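Local coordinates for protein Fc fragment of IgE receptor II (Bos taurus, PDB 6PWS) that binds mannose-type sugars through calcium in its C-type carbohydrate-recognition domain and, as CD23, probably also serves as a low-affinity IgE receptor, at residues A[28-33]-A[42-47]; A[67-72]-A[78-83]. All coordinates share one frame; numbering follows the deposited sequence.

Contact 1. Residues A[28-33]-A[42-47]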
loop_
_atom_site.group_PDB
_atom_site.type_symbol
_atom_site.label_atom_id
_atom_site.label_comp_id
_atom_site.label_asym_id
_atom_site.label_seq_id
_atom_site.Cartn_x
_atom_site.Cartn_y
_atom_site.Cartn_z
ATOM N N LYS A 28 -6.432 -2.390 11.271
ATOM C CA LYS A 28 -5.207 -3.174 11.336
ATOM C C LYS A 28 -4.000 -2.255 11.432
ATOM O O LYS A 28 -3.944 -1.230 10.751
ATOM C CB LYS A 28 -5.054 -4.066 10.105
ATOM C CG LYS A 28 -6.131 -5.139 10.049
ATOM C CD LYS A 28 -5.853 -6.216 9.027
ATOM C CE LYS A 28 -7.028 -7.148 8.858
ATOM N NZ LYS A 28 -7.314 -7.947 10.077
ATOM N N LYS A 29 -3.033 -2.652 12.259
ATOM C CA LYS A 29 -1.697 -2.073 12.235
ATOM C C LYS A 29 -0.985 -2.549 10.968
ATOM O O LYS A 29 -1.408 -3.503 10.317
ATOM C CB LYS A 29 -0.930 -2.512 13.482
ATOM C CG LYS A 29 -1.605 -2.121 14.786
ATOM C CD LYS A 29 -0.839 -2.614 16.004
ATOM C CE LYS A 29 -1.558 -2.256 17.296
ATOM N NZ LYS A 29 -0.827 -2.727 18.493
ATOM N N TRP A 30 0.133 -1.904 10.607
ATOM C CA TRP A 30 0.771 -2.233 9.327
ATOM C C TRP A 30 1.155 -3.715 9.250
ATOM O O TRP A 30 0.891 -4.379 8.243
ATOM C CB TRP A 30 1.983 -1.339 9.069
ATOM C CG TRP A 30 2.615 -1.527 7.718
ATOM C CD1 TRP A 30 2.244 -0.922 6.554
ATOM C CD2 TRP A 30 3.736 -2.369 7.384
ATOM N NE1 TRP A 30 3.057 -1.312 5.528
ATOM C CE2 TRP A 30 3.978 -2.208 6.002
ATOM C CE3 TRP A 30 4.568 -3.231 8.114
ATOM C CZ2 TRP A 30 5.012 -2.864 5.341
ATOM C CZ3 TRP A 30 5.591 -3.886 7.451
ATOM C CH2 TRP A 30 5.804 -3.695 6.078
ATOM N N ILE A 31 1.767 -4.264 10.309
ATOM C CA ILE A 31 2.196 -5.662 10.271
ATOM C C ILE A 31 0.989 -6.592 10.176
ATOM O O ILE A 31 1.042 -7.639 9.517
ATOM C CB ILE A 31 3.087 -5.994 11.483
ATOM C CG1 ILE A 31 3.548 -7.453 11.426
ATOM C CG2 ILE A 31 2.341 -5.749 12.802
ATOM C CD1 ILE A 31 4.644 -7.797 12.414
ATOM N N GLN A 32 -0.114 -6.235 10.836
ATOM C CA GLN A 32 -1.324 -7.036 10.727
ATOM C C GLN A 32 -1.861 -7.019 9.303
ATOM O O GLN A 32 -2.337 -8.041 8.791
ATOM C CB GLN A 32 -2.388 -6.532 11.700
ATOM C CG GLN A 32 -2.054 -6.734 13.170
ATOM C CD GLN A 32 -3.086 -6.111 14.092
ATOM O OE1 GLN A 32 -3.500 -4.972 13.901
ATOM N NE2 GLN A 32 -3.509 -6.859 15.102
ATOM N N ALA A 33 -1.777 -5.865 8.641
ATOM C CA ALA A 33 -2.192 -5.769 7.247
ATOM C C ALA A 33 -1.267 -6.579 6.342
ATOM O O ALA A 33 -1.730 -7.218 5.389
ATOM C CB ALA A 33 -2.264 -4.298 6.826
ATOM N N GLY A 42 -1.680 -12.643 -1.296
ATOM C CA GLY A 42 -1.092 -11.477 -1.919
ATOM C C GLY A 42 -0.118 -10.799 -0.976
ATOM O O GLY A 42 0.296 -11.384 0.031
ATOM N N ARG A 43 0.250 -9.558 -1.299
ATOM C CA ARG A 43 1.091 -8.742 -0.437
ATOM C C ARG A 43 0.530 -7.326 -0.440
ATOM O O ARG A 43 -0.155 -6.917 -1.379
ATOM C CB ARG A 43 2.550 -8.682 -0.923
ATOM C CG ARG A 43 3.290 -10.017 -0.999
ATOM C CD ARG A 43 4.786 -9.776 -1.043
ATOM N NE ARG A 43 5.578 -10.984 -1.240
ATOM C CZ ARG A 43 5.937 -11.473 -2.424
ATOM N NH1 ARG A 43 5.576 -10.867 -3.551
ATOM N NH2 ARG A 43 6.667 -12.577 -2.471
ATOM N N LEU A 44 0.850 -6.545 0.588
ATOM C CA LEU A 44 0.508 -5.126 0.556
ATOM C C LEU A 44 1.020 -4.514 -0.746
ATOM O O LEU A 44 2.118 -4.834 -1.223
ATOM C CB LEU A 44 1.106 -4.412 1.770
ATOM C CG LEU A 44 0.355 -4.613 3.095
ATOM C CD1 LEU A 44 1.239 -4.160 4.260
ATOM C CD2 LEU A 44 -0.960 -3.841 3.089
ATOM N N VAL A 45 0.210 -3.599 -1.298
ATOM C CA VAL A 45 0.373 -3.137 -2.674
ATOM C C VAL A 45 1.682 -2.389 -2.897
ATOM O O VAL A 45 2.130 -1.580 -2.070
ATOM C CB VAL A 45 -0.843 -2.269 -3.079
ATOM C CG1 VAL A 45 -0.935 -0.980 -2.251
ATOM C CG2 VAL A 45 -0.850 -1.931 -4.564
ATOM N N SER A 46 2.258 -2.618 -4.080
ATOM C CA SER A 46 3.424 -1.890 -4.558
ATOM C C SER A 46 3.042 -1.080 -5.797
ATOM O O SER A 46 2.311 -1.574 -6.657
ATOM C CB SER A 46 4.554 -2.861 -4.917
ATOM O OG SER A 46 4.927 -3.692 -3.827
ATOM N N ILE A 47 3.550 0.152 -5.899
ATOM C CA ILE A 47 3.023 1.140 -6.848
ATOM C C ILE A 47 4.162 1.664 -7.719
ATOM O O ILE A 47 5.157 2.186 -7.195
ATOM C CB ILE A 47 2.318 2.303 -6.120
ATOM C CG1 ILE A 47 1.278 1.785 -5.122
ATOM C CG2 ILE A 47 1.684 3.254 -7.131
ATOM C CD1 ILE A 47 0.715 2.864 -4.208
#

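Contact 2. Residues A[67-72]-A[78-83]. With CA (calcium ion), chain C.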
loop_
_atom_site.group_PDB
_atom_site.type_symbol
_atom_site.label_atom_id
_atom_site.label_comp_id
_atom_site.label_asym_id
_atom_site.label_seq_id
_atom_site.Cartn_x
_atom_site.Cartn_y
_atom_site.Cartn_z
ATOM N N ILE A 67 -0.215 0.730 2.545
ATOM C CA ILE A 67 0.393 0.195 1.335
ATOM C C ILE A 67 1.691 -0.545 1.699
ATOM O O ILE A 67 2.163 -0.522 2.836
ATOM C CB ILE A 67 0.616 1.277 0.250
ATOM C CG1 ILE A 67 1.676 2.305 0.662
ATOM C CG2 ILE A 67 -0.713 1.946 -0.100
ATOM C CD1 ILE A 67 2.071 3.252 -0.479
ATOM N N GLY A 68 2.270 -1.211 0.699
ATOM C CA GLY A 68 3.403 -2.094 0.897
ATOM C C GLY A 68 4.758 -1.418 0.793
ATOM O O GLY A 68 5.627 -1.857 0.031
ATOM N N LEU A 69 4.969 -0.374 1.594
ATOM C CA LEU A 69 6.172 0.453 1.542
ATOM C C LEU A 69 6.569 0.781 2.977
ATOM O O LEU A 69 5.708 1.155 3.782
ATOM C CB LEU A 69 5.889 1.723 0.720
ATOM C CG LEU A 69 7.082 2.621 0.396
ATOM C CD1 LEU A 69 8.096 1.912 -0.491
ATOM C CD2 LEU A 69 6.581 3.901 -0.281
ATOM N N ARG A 70 7.854 0.613 3.313
ATOM C CA ARG A 70 8.314 0.798 4.685
ATOM C C ARG A 70 9.805 1.106 4.679
ATOM O O ARG A 70 10.521 0.721 3.755
ATOM C CB ARG A 70 8.020 -0.444 5.550
ATOM C CG ARG A 70 8.942 -1.650 5.362
ATOM C CD ARG A 70 8.859 -2.357 3.998
ATOM N NE ARG A 70 9.746 -3.528 3.984
ATOM C CZ ARG A 70 9.902 -4.386 2.968
ATOM N NH1 ARG A 70 9.210 -4.216 1.844
ATOM N NH2 ARG A 70 10.758 -5.403 3.072
ATOM N N ASP A 71 10.269 1.776 5.747
ATOM C CA ASP A 71 11.694 1.999 5.991
ATOM C C ASP A 71 12.110 1.483 7.369
ATOM O O ASP A 71 13.001 2.040 8.012
ATOM C CB ASP A 71 12.157 3.444 5.782
ATOM C CG ASP A 71 11.687 4.429 6.847
ATOM O OD1 ASP A 71 10.665 4.197 7.513
ATOM O OD2 ASP A 71 12.357 5.485 6.991
ATOM N N LEU A 72 11.493 0.391 7.805
ATOM C CA LEU A 72 11.827 -0.223 9.088
ATOM C C LEU A 72 13.297 -0.635 9.203
ATOM O O LEU A 72 13.904 -0.472 10.269
ATOM C CB LEU A 72 10.931 -1.439 9.325
ATOM C CG LEU A 72 9.514 -1.107 9.785
ATOM C CD1 LEU A 72 8.551 -2.255 9.521
ATOM C CD2 LEU A 72 9.539 -0.743 11.267
ATOM N N PHE A 78 13.443 3.185 1.783
ATOM C CA PHE A 78 12.147 2.554 1.586
ATOM C C PHE A 78 12.281 1.324 0.695
ATOM O O PHE A 78 13.099 1.283 -0.231
ATOM C CB PHE A 78 11.119 3.565 1.056
ATOM C CG PHE A 78 10.692 4.535 2.116
ATOM C CD1 PHE A 78 11.375 5.727 2.311
ATOM C CD2 PHE A 78 9.676 4.202 3.005
ATOM C CE1 PHE A 78 11.030 6.570 3.343
ATOM C CE2 PHE A 78 9.327 5.038 4.035
ATOM C CZ PHE A 78 10.009 6.229 4.209
ATOM N N ILE A 79 11.485 0.307 1.010
ATOM C CA ILE A 79 11.473 -0.967 0.297
ATOM C C ILE A 79 10.021 -1.303 -0.021
ATOM O O ILE A 79 9.159 -1.239 0.867
ATOM C CB ILE A 79 12.084 -2.110 1.143
ATOM C CG1 ILE A 79 13.468 -1.742 1.684
ATOM C CG2 ILE A 79 12.161 -3.401 0.334
ATOM C CD1 ILE A 79 14.075 -2.810 2.589
ATOM N N TRP A 80 9.760 -1.689 -1.273
ATOM C CA TRP A 80 8.452 -2.179 -1.681
ATOM C C TRP A 80 8.291 -3.661 -1.349
ATOM O O TRP A 80 9.242 -4.450 -1.405
ATOM C CB TRP A 80 8.272 -2.049 -3.202
ATOM C CG TRP A 80 8.009 -0.659 -3.691
ATOM C CD1 TRP A 80 8.824 0.107 -4.482
ATOM C CD2 TRP A 80 6.832 0.117 -3.446
ATOM N NE1 TRP A 80 8.230 1.322 -4.728
ATOM C CE2 TRP A 80 7.006 1.355 -4.101
ATOM C CE3 TRP A 80 5.661 -0.105 -2.715
ATOM C CZ2 TRP A 80 6.045 2.365 -4.042
ATOM C CZ3 TRP A 80 4.706 0.904 -2.655
ATOM C CH2 TRP A 80 4.902 2.121 -3.314
ATOM N N MET A 81 7.038 -4.067 -1.111
ATOM C CA MET A 81 6.700 -5.483 -0.972
ATOM C C MET A 81 7.124 -6.305 -2.192
ATOM O O MET A 81 7.498 -7.469 -2.044
ATOM C CB MET A 81 5.191 -5.642 -0.720
ATOM C CG MET A 81 4.813 -6.104 0.670
ATOM S SD MET A 81 5.327 -4.981 1.973
ATOM C CE MET A 81 5.024 -6.062 3.376
ATOM N N ASP A 82 7.053 -5.738 -3.398
ATOM C CA ASP A 82 7.442 -6.470 -4.602
ATOM C C ASP A 82 8.937 -6.401 -4.895
ATOM O O ASP A 82 9.398 -6.990 -5.889
ATOM C CB ASP A 82 6.594 -6.056 -5.822
ATOM C CG ASP A 82 6.878 -4.656 -6.344
ATOM O OD1 ASP A 82 7.759 -3.943 -5.813
ATOM O OD2 ASP A 82 6.181 -4.269 -7.315
ATOM N N ASN A 83 9.701 -5.719 -4.040
ATOM C CA ASN A 83 11.155 -5.600 -4.153
ATOM C C ASN A 83 11.613 -4.891 -5.433
ATOM O O ASN A 83 12.800 -4.945 -5.763
ATOM C CB ASN A 83 11.889 -6.934 -3.979
ATOM C CG ASN A 83 11.899 -7.428 -2.537
ATOM O OD1 ASN A 83 12.066 -6.656 -1.601
ATOM N ND2 ASN A 83 11.793 -8.707 -2.363
HETATM CA CA CA C . 11.064 6.332 8.919
HETATM O O HOH W 1 10.353 7.956 7.354
#

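Contact 1. Residues A[28-33]-A[42-47]
L44 meets the helix beginning at W30 with both methyl groups, one for each of its two partners. CD1 lies over one face of the W30 indole, 3.9 Å from the centroid of the five-membered ring and 26° off the ring normal, a CH-pi contact displaced toward the rim on the NE1 side; L44 CD1 to W30 NE1, at 3.6 Å, is the closest approach. The indole gets there because W30 CG stands anti to the backbone N (chi1 -175°), which carries the ring out from the helix to cross the leucine. The other methyl makes the purely aliphatic contact, L44 CD2 to A33 CB at 4.0 Å, about one helical turn further along. In the C-type lectin fold this joins the first turn of helix 30-39 to the short strand 43-44, an antiparallel neighbour of strand 123-131, and all three touching residues are buried.

At the N-cap, the K29 carbonyl O accepts a hydrogen bond from A33 N (2.9 Å), while K29 N donates to Q32 OE1, nearly straight at 169° and on a lone pair. The buried W30 NE1 donates to I67 O, which helps hold the indole's rotation against the leucine methyl.

Contact 2. Residues A[67-72]-A[78-83]
R70 and I79 form the hydrogen-bonded antiparallel pair of this hairpin, with unequal bonds: I79 N donates to R70 O at 2.9 Å, whereas the return bond from R70 N to I79 O is weak at 3.3 Å. I79 O also takes a second weak bond, from R70 NH1 at 3.1 Å. The arginine chain bends at chi2 (-67°) to bring its guanidinium back over I79, whose CG2 lies against one face. Beyond the pair, M81 N donates to O of G68, the centre of an inverse gamma turn, at 2.9 Å. L69 and D71 make further backbone hydrogen bonds, to V106 and N104.

This two-stranded ribbon carries the chain of the C-type lectin domain toward a calcium site. Both D71 carboxylate oxygens bind the calcium ion, OD1 at 2.6 Å and OD2 at 2.5 Å; E75, D98, E103, N104 and a water also coordinate. OD2 accepts a hydrogen bond from G76 N as well. The carboxylate stacks on the F78 ring, planes 8° apart, with D71 CB over the ring centre.

On the face bearing L69 and W80, a non-hydrogen-bonded pair, L69 CD1 sits 3.7 Å from the centroid of the W80 six-membered ring.

Overall arrangement
Contact 1 lies wholly ahead of contact 2 in the chain, yet the two are about 9 Å apart, centre to centre, within a single C-type lectin domain. Besides the W30-I67 bond, V45 O with G68 N and S46 OG with D82 N tie them together. M81 and W80 also pack against the backbone of segment 42-47, through L44 O and I47 O. The 28-33/42-47 contact belongs to the buried body of the domain, where helix 30-39 meets the main sheet; the 67-72/78-83 hairpin forms a separate two-stranded sheet running from this body to one calcium ion. The mannoside sits at the other calcium, and E103 is a ligand of both ions, linking the hairpin's metal site to the sugar pocket.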